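Local coordinates for putative oxygenase (PDB 2OG5), which catalyses the iron(II)- and 2-oxoglutarate-dependent 3-hydroxylation of L-asparagine, supplying the (2S,3S)-3-hydroxyasparagine built into the calcium-dependent lipopeptide antibiotic of Streptomyces coelicolor, at residues L40-S43 with D44-V48; I51-K54 with L55-A59; N151-L154 with V155-V158; T317-Y320 with D321-R325. All blocks are in the same frame, centred on the assembly; numbering follows the deposited sequence.

The four contacts are all local and run from the periphery to the active site. Contacts 1 and 2 lie on helix 42-58, the first at its start and the second at its end, with centres 16 Å apart; both are remote from the annotated sites. Contact 3 leads into strand 156-158, where the side chain of Gln156 comes within about 3 Å of that of Arg329, an L-asparagine-binding residue, and about 9 Å from the sodium ion held by the iron-binding residues His179, Glu181 and His311. Contact 4 is a turn that ends in Arg325, which binds 2-oxoglutarate. Contacts 3 and 4 touch: in the conformer given, Val158 CG1 packs 4.0 Å from Arg325 NH1.

Contact 1: L40-S43 with D44-V48; sequences LDQS and DAELV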
# COMPACT_ATOMS: atom_id res chain seq x y z
N LEU A 40 -1.33 -18.24 -8.24
CA LEU A 40 -0.82 -19.42 -7.56
C LEU A 40 -1.44 -20.66 -8.19
O LEU A 40 -2.64 -20.69 -8.46
CB LEU A 40 -1.15 -19.38 -6.07
CG LEU A 40 -0.23 -18.56 -5.15
CD1 LEU A 40 -0.22 -17.07 -5.52
CD2 LEU A 40 -0.65 -18.75 -3.69
N ASP A 41 -0.63 -21.69 -8.42
CA ASP A 41 -1.20 -22.97 -8.84
C ASP A 41 -1.79 -23.64 -7.61
O ASP A 41 -1.58 -23.18 -6.49
CB ASP A 41 -0.18 -23.84 -9.61
CG ASP A 41 0.96 -24.33 -8.76
OD1 ASP A 41 0.92 -24.23 -7.52
OD2 ASP A 41 1.92 -24.86 -9.36
N GLN A 42 -2.57 -24.70 -7.81
CA GLN A 42 -3.34 -25.30 -6.73
C GLN A 42 -2.44 -25.78 -5.59
O GLN A 42 -2.75 -25.58 -4.42
CB GLN A 42 -4.19 -26.46 -7.26
CG GLN A 42 -5.04 -27.19 -6.21
CD GLN A 42 -6.14 -26.33 -5.60
OE1 GLN A 42 -6.47 -25.25 -6.10
NE2 GLN A 42 -6.72 -26.82 -4.50
N SER A 43 -1.33 -26.40 -5.96
CA SER A 43 -0.37 -26.94 -4.99
C SER A 43 0.16 -25.83 -4.08
O SER A 43 0.14 -25.95 -2.85
CB SER A 43 0.78 -27.62 -5.72
OG SER A 43 1.83 -27.95 -4.84
N ASP A 44 0.63 -24.75 -4.70
CA ASP A 44 1.16 -23.62 -3.94
C ASP A 44 0.08 -22.92 -3.11
O ASP A 44 0.34 -22.51 -1.98
CB ASP A 44 1.82 -22.61 -4.88
CG ASP A 44 3.16 -23.11 -5.43
OD1 ASP A 44 3.68 -24.13 -4.95
OD2 ASP A 44 3.69 -22.46 -6.36
N ALA A 45 -1.12 -22.78 -3.67
CA ALA A 45 -2.25 -22.16 -2.95
C ALA A 45 -2.61 -22.96 -1.70
O ALA A 45 -2.90 -22.39 -0.64
CB ALA A 45 -3.45 -22.02 -3.87
N GLU A 46 -2.61 -24.29 -1.83
CA GLU A 46 -2.89 -25.16 -0.69
C GLU A 46 -1.82 -25.08 0.41
O GLU A 46 -2.14 -25.09 1.60
CB GLU A 46 -3.06 -26.61 -1.16
CG GLU A 46 -4.33 -26.82 -1.95
CD GLU A 46 -4.45 -28.22 -2.54
OE1 GLU A 46 -3.47 -28.99 -2.51
OE2 GLU A 46 -5.54 -28.54 -3.05
N LEU A 47 -0.56 -24.99 0.00
CA LEU A 47 0.54 -24.90 0.96
C LEU A 47 0.48 -23.58 1.74
O LEU A 47 0.59 -23.58 2.97
CB LEU A 47 1.88 -25.05 0.25
CG LEU A 47 3.14 -24.87 1.11
CD1 LEU A 47 3.09 -25.73 2.37
CD2 LEU A 47 4.40 -25.18 0.30
N VAL A 48 0.29 -22.48 1.03
CA VAL A 48 0.20 -21.17 1.68
C VAL A 48 -1.01 -21.13 2.62
O VAL A 48 -0.93 -20.59 3.72
CB VAL A 48 0.15 -20.01 0.66
CG1 VAL A 48 -0.09 -18.67 1.36
CG2 VAL A 48 1.45 -19.96 -0.15
O HOH W 1 2.24 -20.91 -8.05
O HOH W 2 4.33 -24.56 -8.32
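Leu40 and Ala45 form the close-packed side of this helix start: CD2 of Leu40 rests 3.8 Å from Ala45 CA, and its CB faces the Ala45 methyl. One turn further on, Val48 CG2 extends the apolar patch, and Leu83 of helix 81-92 covers both Leu40 and Val48. The other side is polar and wetter. There Asp41 folds its carboxylate back over the first turn, with CG set between the backbone N and the carbonyl carbon (chi1 67°), so that OD1 receives the amide of Asp44 at 2.9 Å, nearly in line with its C-O bond. Asp41 is thus the N-cap of helix 42-58, and its own carbonyl O takes Ala45 N to open the regular backbone bonding. Asp44 brings a second carboxylate close, OD2 lying 3.5 Å from Asp41 OD1 with the two planes 48° apart. This approach of like charges is probably eased by water: one molecule donates to Asp41 OD2 and Asp44 OD2, while another links Asp41 N to Asp44 OD2, an oxygen also hydrogen-bonded to Thr82 OG1. On the exposed flank Gln42 bends at chi2 and turns its amide toward the extended side chain of Glu46, the two flat groups almost perpendicular at 83°. Gln42 NE2 is modelled 2.5 Å from Glu46 OE2, shorter than an N-H...O bond should be, so the exact geometry there is doubtful.

Contact 2: I51-K54 with L55-A59; sequences IAWK and LATQA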
# COMPACT_ATOMS: atom_id res chain seq x y z
N ILE A 51 -0.03 -22.99 5.76
CA ILE A 51 0.90 -22.17 6.52
C ILE A 51 0.18 -21.00 7.22
O ILE A 51 0.42 -20.74 8.39
CB ILE A 51 2.03 -21.61 5.61
CG1 ILE A 51 2.91 -22.75 5.07
CG2 ILE A 51 2.91 -20.64 6.38
CD1 ILE A 51 3.72 -22.35 3.84
N ALA A 52 -0.70 -20.33 6.48
CA ALA A 52 -1.44 -19.19 7.02
C ALA A 52 -2.37 -19.61 8.16
O ALA A 52 -2.44 -18.93 9.18
CB ALA A 52 -2.23 -18.50 5.92
N TRP A 53 -3.07 -20.73 7.99
CA TRP A 53 -3.96 -21.21 9.05
C TRP A 53 -3.19 -21.61 10.31
O TRP A 53 -3.64 -21.32 11.42
CB TRP A 53 -4.83 -22.37 8.56
CG TRP A 53 -6.08 -21.92 7.90
CD1 TRP A 53 -6.41 -22.04 6.58
CD2 TRP A 53 -7.18 -21.24 8.53
NE1 TRP A 53 -7.65 -21.49 6.35
CE2 TRP A 53 -8.14 -20.99 7.52
CE3 TRP A 53 -7.44 -20.82 9.84
CZ2 TRP A 53 -9.35 -20.33 7.79
CZ3 TRP A 53 -8.64 -20.16 10.10
CH2 TRP A 53 -9.58 -19.93 9.08
N LYS A 54 -2.05 -22.27 10.13
CA LYS A 54 -1.21 -22.65 11.26
C LYS A 54 -0.73 -21.42 12.03
O LYS A 54 -0.77 -21.39 13.26
CB LYS A 54 -0.02 -23.49 10.78
CG LYS A 54 0.87 -24.04 11.89
CD LYS A 54 1.94 -24.95 11.32
CE LYS A 54 3.03 -25.28 12.34
NZ LYS A 54 4.38 -25.46 11.68
N LEU A 55 -0.27 -20.40 11.31
CA LEU A 55 0.14 -19.15 11.95
C LEU A 55 -1.03 -18.49 12.68
O LEU A 55 -0.91 -18.12 13.85
CB LEU A 55 0.70 -18.19 10.90
CG LEU A 55 1.16 -16.81 11.37
CD1 LEU A 55 2.27 -16.89 12.41
CD2 LEU A 55 1.62 -16.03 10.15
N ALA A 56 -2.16 -18.36 11.98
CA ALA A 56 -3.33 -17.67 12.53
C ALA A 56 -3.89 -18.34 13.79
O ALA A 56 -4.37 -17.66 14.70
CB ALA A 56 -4.41 -17.57 11.47
N THR A 57 -3.83 -19.67 13.84
CA THR A 57 -4.47 -20.42 14.93
C THR A 57 -3.51 -20.86 16.04
O THR A 57 -3.95 -21.04 17.18
CB THR A 57 -5.21 -21.67 14.41
OG1 THR A 57 -4.28 -22.56 13.78
CG2 THR A 57 -6.31 -21.28 13.44
N GLN A 58 -2.23 -21.04 15.72
CA GLN A 58 -1.27 -21.60 16.69
C GLN A 58 -0.27 -20.61 17.28
O GLN A 58 0.21 -20.82 18.38
CB GLN A 58 -0.50 -22.78 16.08
CG GLN A 58 -1.38 -23.87 15.48
CD GLN A 58 -0.61 -25.16 15.18
OE1 GLN A 58 0.62 -25.18 15.18
NE2 GLN A 58 -1.34 -26.23 14.91
N ALA A 59 0.06 -19.55 16.55
CA ALA A 59 1.06 -18.61 17.06
C ALA A 59 0.58 -17.90 18.32
O ALA A 59 -0.59 -17.51 18.41
CB ALA A 59 1.45 -17.61 15.98
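The carbonyl oxygen of Trp53 is gripped twice by a single residue, Thr57. The backbone N of Thr57 donates to Trp53 O at 2.9 Å, and the hydroxyl OG1 donates to the same oxygen at 2.7 Å. The two donors reach it from opposite faces of the carbonyl plane, so the second bond adds to the helical one without displacing it. Rotation of Thr57 about chi1 (61°) holds OG1 between its own N and carbonyl carbon, folded back along the helix, and the same rotation sends CG2 toward the indole. That methyl meets the six-membered ring at its edge, in plane, 3.8 Å from Trp53 CE3. The hydroxyl proton is therefore spent inside the helix, while the methyl abuts the ring edge.

Beside this pair, Lys54 and Gln58 run past each other at the exposed surface. Lys54 CG stands 3.5 Å from Gln58 OE1, a contact of aliphatic chain with amide oxygen, and Lys54 O receives Gln58 N at 2.9 Å. The inner face is apolar: Ile51 and Leu55 both touch Met135 of helix 128-140, and Leu55 also reaches Ala71 of helix 66-76. Ala59 is the first residue to leave helical backbone angles. The arrangement is that of a threonine hydroxyl bonding to the i-4 carbonyl, common in helices generally and here in the last turn of helix 42-58.

Contact 3: N151-L154 with V155-V158; sequences NGAL and VQDV. With ACY (acetic acid), chain C.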
# COMPACT_ATOMS: atom_id res chain seq x y z
N ASN A 151 -3.89 4.20 14.49
CA ASN A 151 -3.32 3.85 15.78
C ASN A 151 -2.10 2.92 15.69
O ASN A 151 -1.82 2.14 16.60
CB ASN A 151 -4.41 3.28 16.71
CG ASN A 151 -5.44 4.33 17.13
OD1 ASN A 151 -5.26 5.54 16.92
ND2 ASN A 151 -6.53 3.88 17.74
N GLY A 152 -1.36 3.03 14.59
CA GLY A 152 -0.13 2.26 14.43
C GLY A 152 -0.32 0.78 14.18
O GLY A 152 0.64 0.03 14.25
N ALA A 153 -1.55 0.36 13.86
CA ALA A 153 -1.81 -1.07 13.61
C ALA A 153 -1.08 -1.54 12.36
O ALA A 153 -1.04 -0.85 11.36
CB ALA A 153 -3.28 -1.32 13.44
N LEU A 154 -0.52 -2.74 12.42
CA LEU A 154 0.19 -3.28 11.26
C LEU A 154 -0.72 -3.72 10.14
O LEU A 154 -0.31 -3.73 8.98
CB LEU A 154 1.08 -4.46 11.65
CG LEU A 154 2.17 -4.12 12.67
CD1 LEU A 154 3.07 -5.33 12.89
CD2 LEU A 154 2.99 -2.91 12.25
N VAL A 155 -1.96 -4.10 10.47
CA VAL A 155 -2.93 -4.56 9.48
C VAL A 155 -4.18 -3.69 9.59
O VAL A 155 -4.89 -3.73 10.61
CB VAL A 155 -3.26 -6.05 9.68
CG1 VAL A 155 -4.28 -6.50 8.65
CG2 VAL A 155 -1.98 -6.92 9.60
N GLN A 156 -4.45 -2.91 8.54
CA GLN A 156 -5.46 -1.85 8.59
C GLN A 156 -6.57 -2.13 7.58
O GLN A 156 -6.30 -2.57 6.46
CB GLN A 156 -4.81 -0.50 8.28
CG GLN A 156 -3.59 -0.23 9.18
CD GLN A 156 -2.84 1.06 8.88
OE1 GLN A 156 -3.24 1.86 8.03
NE2 GLN A 156 -1.73 1.25 9.58
N ASP A 157 -7.81 -1.85 7.97
CA ASP A 157 -8.94 -2.10 7.09
C ASP A 157 -9.17 -0.94 6.14
O ASP A 157 -9.03 0.24 6.51
CB ASP A 157 -10.22 -2.33 7.90
CG ASP A 157 -10.19 -3.61 8.70
OD1 ASP A 157 -9.73 -4.64 8.18
OD2 ASP A 157 -10.66 -3.62 9.86
N VAL A 158 -9.49 -1.28 4.90
CA VAL A 158 -9.92 -0.29 3.91
C VAL A 158 -11.39 -0.61 3.61
O VAL A 158 -11.70 -1.57 2.89
CB VAL A 158 -9.05 -0.35 2.66
CG1 VAL A 158 -9.45 0.75 1.67
CG2 VAL A 158 -7.57 -0.22 3.03
C ACY C . -7.80 0.18 17.26
O ACY C . -6.86 0.98 17.17
OXT ACY C . -7.70 -1.02 17.62
CH3 ACY C . -9.16 0.69 16.90
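Ala153 and Gln156 meet across a bend that delivers the chain into strand 156-158, part of the mixed sheet of the jelly-roll fold typical of iron(II)/2-oxoglutarate oxygenases. Asn151, at the start of segment 151-154, takes no part in that meeting; its ND2 donates to atom O of an acetic acid molecule, probably from the crystallisation liquor, at 3.0 Å.

Along the second segment Val155 comes first. Its CG2 sits 4.4 Å from Leu154 CB, and it also packs against Ala130, Leu133 and Leu134 of helix 128-140; Leu134 touches Leu154 as well, so these two apolar neighbours share that helix.

Gln156 then opens the strand and makes the hydrogen bond that joins the two segments. With CG anti to the carbonyl carbon (chi1 -52°) and the chain extended beyond it, the amide reaches back over the bend to the main chain of Ala153. NE2 donates to Ala153 O at 2.8 Å, and the bond is almost straight, 172° at the hydrogen. The acceptor lies in the amide plane and the donor in the carbonyl plane. At the other end of the same amide, OE1 accepts from Arg329 NH2. Because Arg329 binds L-asparagine, Gln156 is a second-shell residue; the two bonds together fix which way its amide faces, and Gln156 probably helps position the arginine.

Next along the strand, Asp157 turns to other partners, OD1 accepting from both Gln328 NE2 and Trp326 NE1.

Contact 4: T317-Y320 with D321-R325; sequences TPRY and DGTDR
Asp324, with CG opposite its carbonyl carbon and beside its backbone N (chi1 -72°), points its carboxylate at the main chain of 318-320 and takes two successive backbone amides in a forked grip. Arg319 N donates to Asp324 OD1 at 2.9 Å and Tyr320 N to Asp324 OD2 at 2.7 Å, each oxygen using its syn lone pair. The first bond is the straighter, 169° at the hydrogen. Asp324 is buried, and this pairing gives both its oxygens a donor. The Tyr320 ring stands 74° from the carboxylate plane; Pro318 CB lies 3.5 Å above one ring face, offset toward the rim, while the hydroxyl reaches out to Glu165 OE2.

Within the loop between strands 309-313 and 326-333, which runs straight into the 2-oxoglutarate-binding Arg325, Asp321 forms an Asx turn, its OD1 accepting from Thr323 N at 3.0 Å. The same oxygen also receives Thr323 OG1 at 2.6 Å, on the syn side of the carboxylate. At the backbone angles of Gly322, a side chain would jam against Asp321 O.

Arg319, extended from CG to NE, runs over this turn and crosses Thr323 at about a right angle. Its NH1 donates to Thr323 OG1 at 3.2 Å, with the oxygen at the edge of the guanidinium, near its plane. Thr323 OG1 thus accepts a hydrogen bond from Arg319 NH1 and donates one to Asp321 OD1. The carboxylate of Asp321 stands nearly perpendicular to the guanidinium and meets the arginine through its aliphatic part, OD1 lying 3.4 Å from Arg319 CB.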
# COMPACT_ATOMS: atom_id res chain seq x y z
N THR A 317 -20.48 3.88 -4.89
CA THR A 317 -21.56 4.15 -3.96
C THR A 317 -21.72 2.98 -3.01
O THR A 317 -22.23 1.93 -3.40
CB THR A 317 -22.89 4.39 -4.70
OG1 THR A 317 -22.69 5.42 -5.68
CG2 THR A 317 -24.00 4.79 -3.72
N PRO A 318 -21.26 3.13 -1.75
CA PRO A 318 -21.40 2.01 -0.81
C PRO A 318 -22.85 1.64 -0.52
O PRO A 318 -23.74 2.49 -0.56
CB PRO A 318 -20.73 2.54 0.46
CG PRO A 318 -19.81 3.59 0.00
CD PRO A 318 -20.53 4.25 -1.14
N ARG A 319 -23.07 0.37 -0.22
CA ARG A 319 -24.37 -0.12 0.20
C ARG A 319 -24.60 0.08 1.69
O ARG A 319 -25.74 0.27 2.13
CB ARG A 319 -24.51 -1.61 -0.12
CG ARG A 319 -24.53 -1.93 -1.61
CD ARG A 319 -24.43 -3.41 -1.82
NE ARG A 319 -24.61 -3.79 -3.21
CZ ARG A 319 -24.53 -5.05 -3.66
NH1 ARG A 319 -24.24 -6.05 -2.83
NH2 ARG A 319 -24.71 -5.29 -4.95
N TYR A 320 -23.52 -0.00 2.47
CA TYR A 320 -23.58 0.04 3.94
C TYR A 320 -24.53 -1.02 4.52
O TYR A 320 -25.31 -0.74 5.44
CB TYR A 320 -23.91 1.45 4.45
CG TYR A 320 -22.92 2.52 4.04
CD1 TYR A 320 -21.54 2.36 4.26
CD2 TYR A 320 -23.34 3.71 3.46
CE1 TYR A 320 -20.64 3.35 3.91
CE2 TYR A 320 -22.45 4.71 3.11
CZ TYR A 320 -21.09 4.52 3.34
OH TYR A 320 -20.21 5.51 2.98
N ASP A 321 -24.47 -2.23 3.98
CA ASP A 321 -25.29 -3.35 4.43
C ASP A 321 -24.44 -4.56 4.83
O ASP A 321 -24.96 -5.66 4.98
CB ASP A 321 -26.28 -3.74 3.33
CG ASP A 321 -25.60 -4.27 2.08
OD1 ASP A 321 -24.35 -4.25 2.01
OD2 ASP A 321 -26.33 -4.71 1.16
N GLY A 322 -23.13 -4.34 4.96
CA GLY A 322 -22.19 -5.39 5.37
C GLY A 322 -21.57 -6.15 4.21
O GLY A 322 -20.79 -7.08 4.43
N THR A 323 -21.91 -5.77 2.97
CA THR A 323 -21.44 -6.49 1.78
C THR A 323 -20.42 -5.69 0.96
O THR A 323 -19.97 -6.13 -0.09
CB THR A 323 -22.62 -6.91 0.85
OG1 THR A 323 -23.19 -5.77 0.22
CG2 THR A 323 -23.71 -7.66 1.65
N ASP A 324 -20.05 -4.51 1.44
CA ASP A 324 -19.14 -3.64 0.70
C ASP A 324 -17.69 -4.13 0.63
O ASP A 324 -17.27 -5.02 1.37
CB ASP A 324 -19.13 -2.22 1.30
CG ASP A 324 -20.41 -1.46 1.01
OD1 ASP A 324 -20.73 -1.27 -0.19
OD2 ASP A 324 -21.07 -1.02 1.97
N ARG A 325 -16.97 -3.52 -0.31
CA ARG A 325 -15.53 -3.68 -0.51
C ARG A 325 -14.77 -3.72 0.81
O ARG A 325 -14.97 -2.85 1.65
CB ARG A 325 -15.05 -2.47 -1.33
CG ARG A 325 -13.62 -2.49 -1.84
CD ARG A 325 -13.39 -1.22 -2.67
NE ARG A 325 -12.14 -1.19 -3.44
CZ ARG A 325 -11.04 -0.53 -3.09
NH1 ARG A 325 -10.97 0.15 -1.94
NH2 ARG A 325 -9.99 -0.56 -3.87